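Local atomic coordinates of succinate dehydrogenase subunit C (Mycolicibacterium smegmatis MC2 51, PDB entry 6LUM), a protein that binds two haems as a transmembrane subunit of succinate dehydrogenase, probably passing electrons from succinate oxidation toward quinone. Residues S29-F43 and L80-R93. Sequence-based numbering, arbitrary orientation.
With HEM (protoporphyrin IX containing Fe), chain B.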
loop_
_atom_site.group_PDB
_atom_site.type_symbol
_atom_site.label_atom_id
_atom_site.label_comp_id
_atom_site.label_asym_id
_atom_site.label_seq_id
_atom_site.Cartn_x
_atom_site.Cartn_y
_atom_site.Cartn_z
ATOM N N SER F 29 9.670 7.656 -41.598
ATOM C CA SER F 29 10.657 6.603 -41.388
ATOM C C SER F 29 10.069 5.440 -40.614
ATOM O O SER F 29 10.306 4.284 -40.957
ATOM C CB SER F 29 11.865 7.146 -40.655
ATOM O OG SER F 29 12.382 8.239 -41.357
ATOM N N TRP F 30 9.309 5.719 -39.560
ATOM C CA TRP F 30 8.748 4.630 -38.776
ATOM C C TRP F 30 7.723 3.841 -39.572
ATOM O O TRP F 30 7.647 2.617 -39.449
ATOM C CB TRP F 30 8.121 5.161 -37.495
ATOM C CG TRP F 30 7.141 4.222 -36.899
ATOM C CD1 TRP F 30 7.411 3.043 -36.291
ATOM C CD2 TRP F 30 5.726 4.379 -36.855
ATOM N NE1 TRP F 30 6.257 2.456 -35.866
ATOM C CE2 TRP F 30 5.205 3.259 -36.205
ATOM C CE3 TRP F 30 4.847 5.359 -37.308
ATOM C CZ2 TRP F 30 3.855 3.096 -35.992
ATOM C CZ3 TRP F 30 3.518 5.189 -37.101
ATOM C CH2 TRP F 30 3.030 4.071 -36.447
ATOM N N VAL F 31 6.922 4.510 -40.391
ATOM C CA VAL F 31 5.897 3.761 -41.108
ATOM C C VAL F 31 6.531 2.901 -42.200
ATOM O O VAL F 31 6.129 1.750 -42.410
ATOM C CB VAL F 31 4.802 4.706 -41.638
ATOM C CG1 VAL F 31 5.225 5.423 -42.877
ATOM C CG2 VAL F 31 3.530 3.946 -41.873
ATOM N N LEU F 32 7.572 3.409 -42.867
ATOM C CA LEU F 32 8.326 2.569 -43.793
ATOM C C LEU F 32 9.009 1.413 -43.082
ATOM O O LEU F 32 9.046 0.298 -43.603
ATOM C CB LEU F 32 9.362 3.395 -44.537
ATOM C CG LEU F 32 8.900 4.224 -45.713
ATOM C CD1 LEU F 32 9.990 5.168 -46.114
ATOM C CD2 LEU F 32 8.627 3.269 -46.835
ATOM N N HIS F 33 9.604 1.667 -41.921
ATOM C CA HIS F 33 10.226 0.605 -41.147
ATOM C C HIS F 33 9.240 -0.517 -40.882
ATOM O O HIS F 33 9.536 -1.690 -41.114
ATOM C CB HIS F 33 10.747 1.186 -39.838
ATOM C CG HIS F 33 11.889 0.436 -39.241
ATOM N ND1 HIS F 33 11.780 -0.265 -38.064
ATOM C CD2 HIS F 33 13.170 0.300 -39.642
ATOM C CE1 HIS F 33 12.942 -0.813 -37.774
ATOM N NE2 HIS F 33 13.803 -0.488 -38.716
ATOM N N ARG F 34 8.052 -0.168 -40.404
ATOM C CA ARG F 34 7.045 -1.170 -40.084
ATOM C C ARG F 34 6.623 -1.951 -41.321
ATOM O O ARG F 34 6.531 -3.187 -41.291
ATOM C CB ARG F 34 5.853 -0.475 -39.433
ATOM C CG ARG F 34 4.596 -1.278 -39.340
ATOM C CD ARG F 34 3.643 -0.655 -38.351
ATOM N NE ARG F 34 4.161 -0.725 -36.993
ATOM C CZ ARG F 34 3.420 -0.581 -35.906
ATOM N NH1 ARG F 34 2.128 -0.359 -36.016
ATOM N NH2 ARG F 34 3.970 -0.659 -34.709
ATOM N N ILE F 35 6.395 -1.250 -42.429
ATOM C CA ILE F 35 5.925 -1.900 -43.648
ATOM C C ILE F 35 6.977 -2.854 -44.197
ATOM O O ILE F 35 6.673 -3.999 -44.550
ATOM C CB ILE F 35 5.530 -0.836 -44.683
ATOM C CG1 ILE F 35 4.157 -0.269 -44.346
ATOM C CG2 ILE F 35 5.567 -1.404 -46.071
ATOM C CD1 ILE F 35 3.870 1.028 -45.018
ATOM N N THR F 36 8.229 -2.405 -44.277
ATOM C CA THR F 36 9.287 -3.251 -44.816
ATOM C C THR F 36 9.578 -4.434 -43.902
ATOM O O THR F 36 9.873 -5.534 -44.382
ATOM C CB THR F 36 10.544 -2.428 -45.049
ATOM O OG1 THR F 36 10.861 -1.707 -43.864
ATOM C CG2 THR F 36 10.321 -1.437 -46.138
ATOM N N GLY F 37 9.484 -4.249 -42.590
ATOM C CA GLY F 37 9.667 -5.374 -41.696
ATOM C C GLY F 37 8.625 -6.448 -41.904
ATOM O O GLY F 37 8.946 -7.634 -41.995
ATOM N N ALA F 38 7.357 -6.049 -41.989
ATOM C CA ALA F 38 6.311 -7.041 -42.220
ATOM C C ALA F 38 6.475 -7.723 -43.572
ATOM O O ALA F 38 6.216 -8.928 -43.707
ATOM C CB ALA F 38 4.946 -6.386 -42.116
ATOM N N THR F 39 6.895 -6.967 -44.587
ATOM C CA THR F 39 7.192 -7.557 -45.887
ATOM C C THR F 39 8.198 -8.688 -45.764
ATOM O O THR F 39 7.962 -9.805 -46.244
ATOM C CB THR F 39 7.726 -6.486 -46.827
ATOM O OG1 THR F 39 6.663 -5.608 -47.199
ATOM C CG2 THR F 39 8.301 -7.112 -48.059
ATOM N N ILE F 40 9.341 -8.410 -45.137
ATOM C CA ILE F 40 10.364 -9.441 -45.015
ATOM C C ILE F 40 9.848 -10.628 -44.225
ATOM O O ILE F 40 10.206 -11.768 -44.517
ATOM C CB ILE F 40 11.648 -8.897 -44.376
ATOM C CG1 ILE F 40 12.090 -7.601 -45.024
ATOM C CG2 ILE F 40 12.747 -9.895 -44.533
ATOM C CD1 ILE F 40 13.035 -6.827 -44.156
ATOM N N PHE F 41 9.005 -10.396 -43.223
ATOM C CA PHE F 41 8.498 -11.510 -42.424
ATOM C C PHE F 41 7.668 -12.470 -43.270
ATOM O O PHE F 41 7.855 -13.695 -43.215
ATOM C CB PHE F 41 7.681 -10.970 -41.260
ATOM C CG PHE F 41 7.286 -12.003 -40.266
ATOM C CD1 PHE F 41 8.232 -12.679 -39.542
ATOM C CD2 PHE F 41 5.959 -12.286 -40.044
ATOM C CE1 PHE F 41 7.864 -13.622 -38.627
ATOM C CE2 PHE F 41 5.590 -13.228 -39.130
ATOM C CZ PHE F 41 6.541 -13.894 -38.420
ATOM N N PHE F 42 6.737 -11.937 -44.057
ATOM C CA PHE F 42 5.890 -12.823 -44.856
ATOM C C PHE F 42 6.700 -13.542 -45.928
ATOM O O PHE F 42 6.527 -14.758 -46.154
ATOM C CB PHE F 42 4.749 -12.034 -45.483
ATOM C CG PHE F 42 3.843 -11.393 -44.483
ATOM C CD1 PHE F 42 3.329 -12.120 -43.434
ATOM C CD2 PHE F 42 3.513 -10.061 -44.584
ATOM C CE1 PHE F 42 2.505 -11.534 -42.515
ATOM C CE2 PHE F 42 2.688 -9.476 -43.666
ATOM C CZ PHE F 42 2.183 -10.213 -42.633
ATOM N N PHE F 43 7.590 -12.810 -46.600
ATOM C CA PHE F 43 8.475 -13.470 -47.546
ATOM C C PHE F 43 9.238 -14.597 -46.880
ATOM O O PHE F 43 9.411 -15.663 -47.468
ATOM C CB PHE F 43 9.456 -12.481 -48.147
ATOM C CG PHE F 43 10.658 -13.131 -48.749
ATOM C CD1 PHE F 43 10.589 -13.711 -49.991
ATOM C CD2 PHE F 43 11.853 -13.171 -48.073
ATOM C CE1 PHE F 43 11.682 -14.303 -50.546
ATOM C CE2 PHE F 43 12.940 -13.767 -48.630
ATOM C CZ PHE F 43 12.853 -14.330 -49.867
ATOM N N LEU F 80 12.656 -6.539 -52.896
ATOM C CA LEU F 80 13.033 -7.092 -51.602
ATOM C C LEU F 80 14.417 -6.633 -51.172
ATOM O O LEU F 80 14.661 -6.437 -49.979
ATOM C CB LEU F 80 12.973 -8.611 -51.654
ATOM C CG LEU F 80 13.295 -9.331 -50.356
ATOM C CD1 LEU F 80 12.048 -9.488 -49.510
ATOM C CD2 LEU F 80 13.907 -10.664 -50.689
ATOM N N VAL F 81 15.339 -6.469 -52.115
ATOM C CA VAL F 81 16.636 -5.899 -51.778
ATOM C C VAL F 81 16.453 -4.512 -51.192
ATOM O O VAL F 81 17.060 -4.164 -50.173
ATOM C CB VAL F 81 17.546 -5.865 -53.015
ATOM C CG1 VAL F 81 18.699 -4.917 -52.786
ATOM C CG2 VAL F 81 18.055 -7.238 -53.306
ATOM N N ALA F 82 15.602 -3.705 -51.826
ATOM C CA ALA F 82 15.314 -2.368 -51.316
ATOM C C ALA F 82 14.737 -2.425 -49.910
ATOM O O ALA F 82 15.158 -1.675 -49.025
ATOM C CB ALA F 82 14.351 -1.651 -52.256
ATOM N N ALA F 83 13.761 -3.305 -49.691
ATOM C CA ALA F 83 13.131 -3.410 -48.379
ATOM C C ALA F 83 14.144 -3.767 -47.301
ATOM O O ALA F 83 14.210 -3.116 -46.255
ATOM C CB ALA F 83 12.011 -4.441 -48.415
ATOM N N VAL F 84 14.939 -4.809 -47.531
ATOM C CA VAL F 84 15.892 -5.243 -46.516
ATOM C C VAL F 84 16.949 -4.177 -46.281
ATOM O O VAL F 84 17.372 -3.945 -45.144
ATOM C CB VAL F 84 16.523 -6.588 -46.911
ATOM C CG1 VAL F 84 17.463 -7.058 -45.832
ATOM C CG2 VAL F 84 15.457 -7.617 -47.134
ATOM N N LEU F 85 17.381 -3.498 -47.336
ATOM C CA LEU F 85 18.417 -2.489 -47.177
ATOM C C LEU F 85 17.909 -1.303 -46.369
ATOM O O LEU F 85 18.595 -0.820 -45.456
ATOM C CB LEU F 85 18.904 -2.056 -48.551
ATOM C CG LEU F 85 20.133 -1.175 -48.631
ATOM C CD1 LEU F 85 21.278 -1.832 -47.913
ATOM C CD2 LEU F 85 20.464 -0.955 -50.079
ATOM N N PHE F 86 16.702 -0.821 -46.676
ATOM C CA PHE F 86 16.159 0.288 -45.904
ATOM C C PHE F 86 15.923 -0.112 -44.460
ATOM O O PHE F 86 16.209 0.661 -43.544
ATOM C CB PHE F 86 14.860 0.810 -46.504
ATOM C CG PHE F 86 14.237 1.902 -45.683
ATOM C CD1 PHE F 86 14.685 3.201 -45.784
ATOM C CD2 PHE F 86 13.249 1.624 -44.770
ATOM C CE1 PHE F 86 14.139 4.187 -45.012
ATOM C CE2 PHE F 86 12.711 2.613 -43.999
ATOM C CZ PHE F 86 13.154 3.892 -44.124
ATOM N N HIS F 87 15.367 -1.300 -44.234
ATOM C CA HIS F 87 15.139 -1.749 -42.870
ATOM C C HIS F 87 16.436 -1.813 -42.084
ATOM O O HIS F 87 16.485 -1.393 -40.930
ATOM C CB HIS F 87 14.458 -3.103 -42.883
ATOM C CG HIS F 87 13.562 -3.330 -41.721
ATOM N ND1 HIS F 87 13.995 -3.907 -40.555
ATOM C CD2 HIS F 87 12.256 -3.056 -41.542
ATOM C CE1 HIS F 87 12.991 -3.977 -39.706
ATOM N NE2 HIS F 87 11.924 -3.466 -40.280
ATOM N N ALA F 88 17.507 -2.310 -42.697
ATOM C CA ALA F 88 18.777 -2.407 -41.992
ATOM C C ALA F 88 19.320 -1.035 -41.635
ATOM O O ALA F 88 19.740 -0.798 -40.497
ATOM C CB ALA F 88 19.779 -3.174 -42.842
ATOM N N LEU F 89 19.311 -0.107 -42.592
ATOM C CA LEU F 89 19.844 1.229 -42.331
ATOM C C LEU F 89 19.030 1.967 -41.270
ATOM O O LEU F 89 19.585 2.536 -40.318
ATOM C CB LEU F 89 19.882 2.022 -43.628
ATOM C CG LEU F 89 20.826 1.487 -44.691
ATOM C CD1 LEU F 89 20.590 2.219 -45.977
ATOM C CD2 LEU F 89 22.248 1.663 -44.246
ATOM N N ASN F 90 17.707 1.974 -41.413
ATOM C CA ASN F 90 16.887 2.656 -40.425
ATOM C C ASN F 90 16.948 1.982 -39.064
ATOM O O ASN F 90 16.822 2.657 -38.040
ATOM C CB ASN F 90 15.448 2.735 -40.891
ATOM C CG ASN F 90 14.719 3.871 -40.263
ATOM O OD1 ASN F 90 14.849 5.005 -40.693
ATOM N ND2 ASN F 90 13.965 3.588 -39.223
ATOM N N GLY F 91 17.131 0.665 -39.013
ATOM C CA GLY F 91 17.299 0.022 -37.732
ATOM C C GLY F 91 18.598 0.400 -37.073
ATOM O O GLY F 91 18.668 0.489 -35.851
ATOM N N ILE F 92 19.647 0.618 -37.862
ATOM C CA ILE F 92 20.877 1.150 -37.284
ATOM C C ILE F 92 20.621 2.515 -36.674
ATOM O O ILE F 92 21.079 2.814 -35.567
ATOM C CB ILE F 92 21.992 1.213 -38.338
ATOM C CG1 ILE F 92 22.434 -0.186 -38.735
ATOM C CG2 ILE F 92 23.167 1.974 -37.799
ATOM C CD1 ILE F 92 23.350 -0.191 -39.910
ATOM N N ARG F 93 19.880 3.365 -37.385
ATOM C CA ARG F 93 19.542 4.682 -36.847
ATOM C C ARG F 93 18.785 4.570 -35.530
ATOM O O ARG F 93 19.072 5.291 -34.571
ATOM C CB ARG F 93 18.723 5.461 -37.865
ATOM C CG ARG F 93 18.310 6.821 -37.405
ATOM C CD ARG F 93 17.286 7.419 -38.321
ATOM N NE ARG F 93 15.944 7.103 -37.870
ATOM C CZ ARG F 93 15.087 7.997 -37.406
ATOM N NH1 ARG F 93 15.427 9.264 -37.358
ATOM N NH2 ARG F 93 13.885 7.625 -37.009
HETATM C CHA HEM B . 11.682 -3.971 -35.996
HETATM C CHB HEM B . 11.159 -7.668 -38.997
HETATM C CHC HEM B . 15.809 -7.159 -40.090
HETATM C CHD HEM B . 16.423 -3.635 -36.900
HETATM C C1A HEM B . 11.116 -4.932 -36.789
HETATM C C2A HEM B . 9.709 -5.166 -36.983
HETATM C C3A HEM B . 9.571 -6.185 -37.807
HETATM C C4A HEM B . 10.879 -6.634 -38.163
HETATM C CMA HEM B . 8.262 -6.801 -38.308
HETATM C CAA HEM B . 8.560 -4.375 -36.353
HETATM C CBA HEM B . 8.541 -2.966 -36.904
HETATM C CGA HEM B . 7.733 -2.126 -35.971
HETATM O O1A HEM B . 7.467 -0.957 -36.305
HETATM O O2A HEM B . 7.364 -2.623 -34.888
HETATM C C1B HEM B . 12.411 -7.894 -39.469
HETATM C C2B HEM B . 12.823 -9.067 -40.168
HETATM C C3B HEM B . 14.108 -8.889 -40.465
HETATM C C4B HEM B . 14.536 -7.637 -39.951
HETATM C CMB HEM B . 11.872 -10.237 -40.482
HETATM C CAB HEM B . 15.108 -9.784 -41.187
HETATM C CBB HEM B . 14.832 -11.062 -41.346
HETATM C C1C HEM B . 16.373 -6.152 -39.364
HETATM C C2C HEM B . 17.711 -5.682 -39.514
HETATM C C3C HEM B . 17.906 -4.715 -38.640
HETATM C C4C HEM B . 16.681 -4.524 -37.904
HETATM C CMC HEM B . 18.737 -6.214 -40.520
HETATM C CAC HEM B . 19.235 -3.965 -38.514
HETATM C CBC HEM B . 19.502 -3.132 -37.515
HETATM C C1D HEM B . 15.196 -3.482 -36.313
HETATM C C2D HEM B . 14.898 -2.718 -35.130
HETATM C C3D HEM B . 13.601 -2.825 -34.902
HETATM C C4D HEM B . 13.013 -3.648 -35.914
HETATM C CMD HEM B . 15.897 -1.922 -34.277
HETATM C CAD HEM B . 12.826 -2.185 -33.758
HETATM C CBD HEM B . 12.052 -1.032 -34.353
HETATM C CGD HEM B . 11.296 -0.369 -33.256
HETATM O O1D HEM B . 11.235 -0.972 -32.160
HETATM O O2D HEM B . 10.771 0.745 -33.484
HETATM N NA HEM B . 11.813 -5.849 -37.533
HETATM N NB HEM B . 13.473 -7.035 -39.338
HETATM N NC HEM B . 15.762 -5.427 -38.377
HETATM N ND HEM B . 14.020 -4.043 -36.764
HETATM FE FE HEM B . 13.786 -5.648 -37.949
#
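H33 and H87 stack face to face beside the haem, where segments 29-43 and 80-93 cross at -127°. The ring centroids lie 4.0 Å apart, the planes 10° from parallel. CB of H33 lies near the N90 amide. CG turns anti to the backbone N (chi1 -154°), which lays one ring face against H87. It lies near N90 ND2 and H87 NE2. ND1 is near haem CBD and H87 NE2. CD2 meets N90 ND2, which approaches obliquely, at 3.4 Å. NE2 lies 3.5 Å from G91 N, and CE1 reaches haem carbon C4D at the ring's edge. An alanine for H33 would probably leave one face of the H87 ring without its stacking partner and open a gap beside the haem and N90.

H87 sits as a knob among H33, T36, G37 and I40; F86 fills the next such hole, against L32. L80 CD2 makes a CH-pi contact over the face of F43. R34 NE gives haem propionate O1A a weak hydrogen bond. H87 is nearest the iron here, consistent with an axial ligand, although its modelled ring orientation is doubtful. The chemistry implies a haem cleft between membrane helices joined by apolar packing, with stacked histidines at the porphyrin.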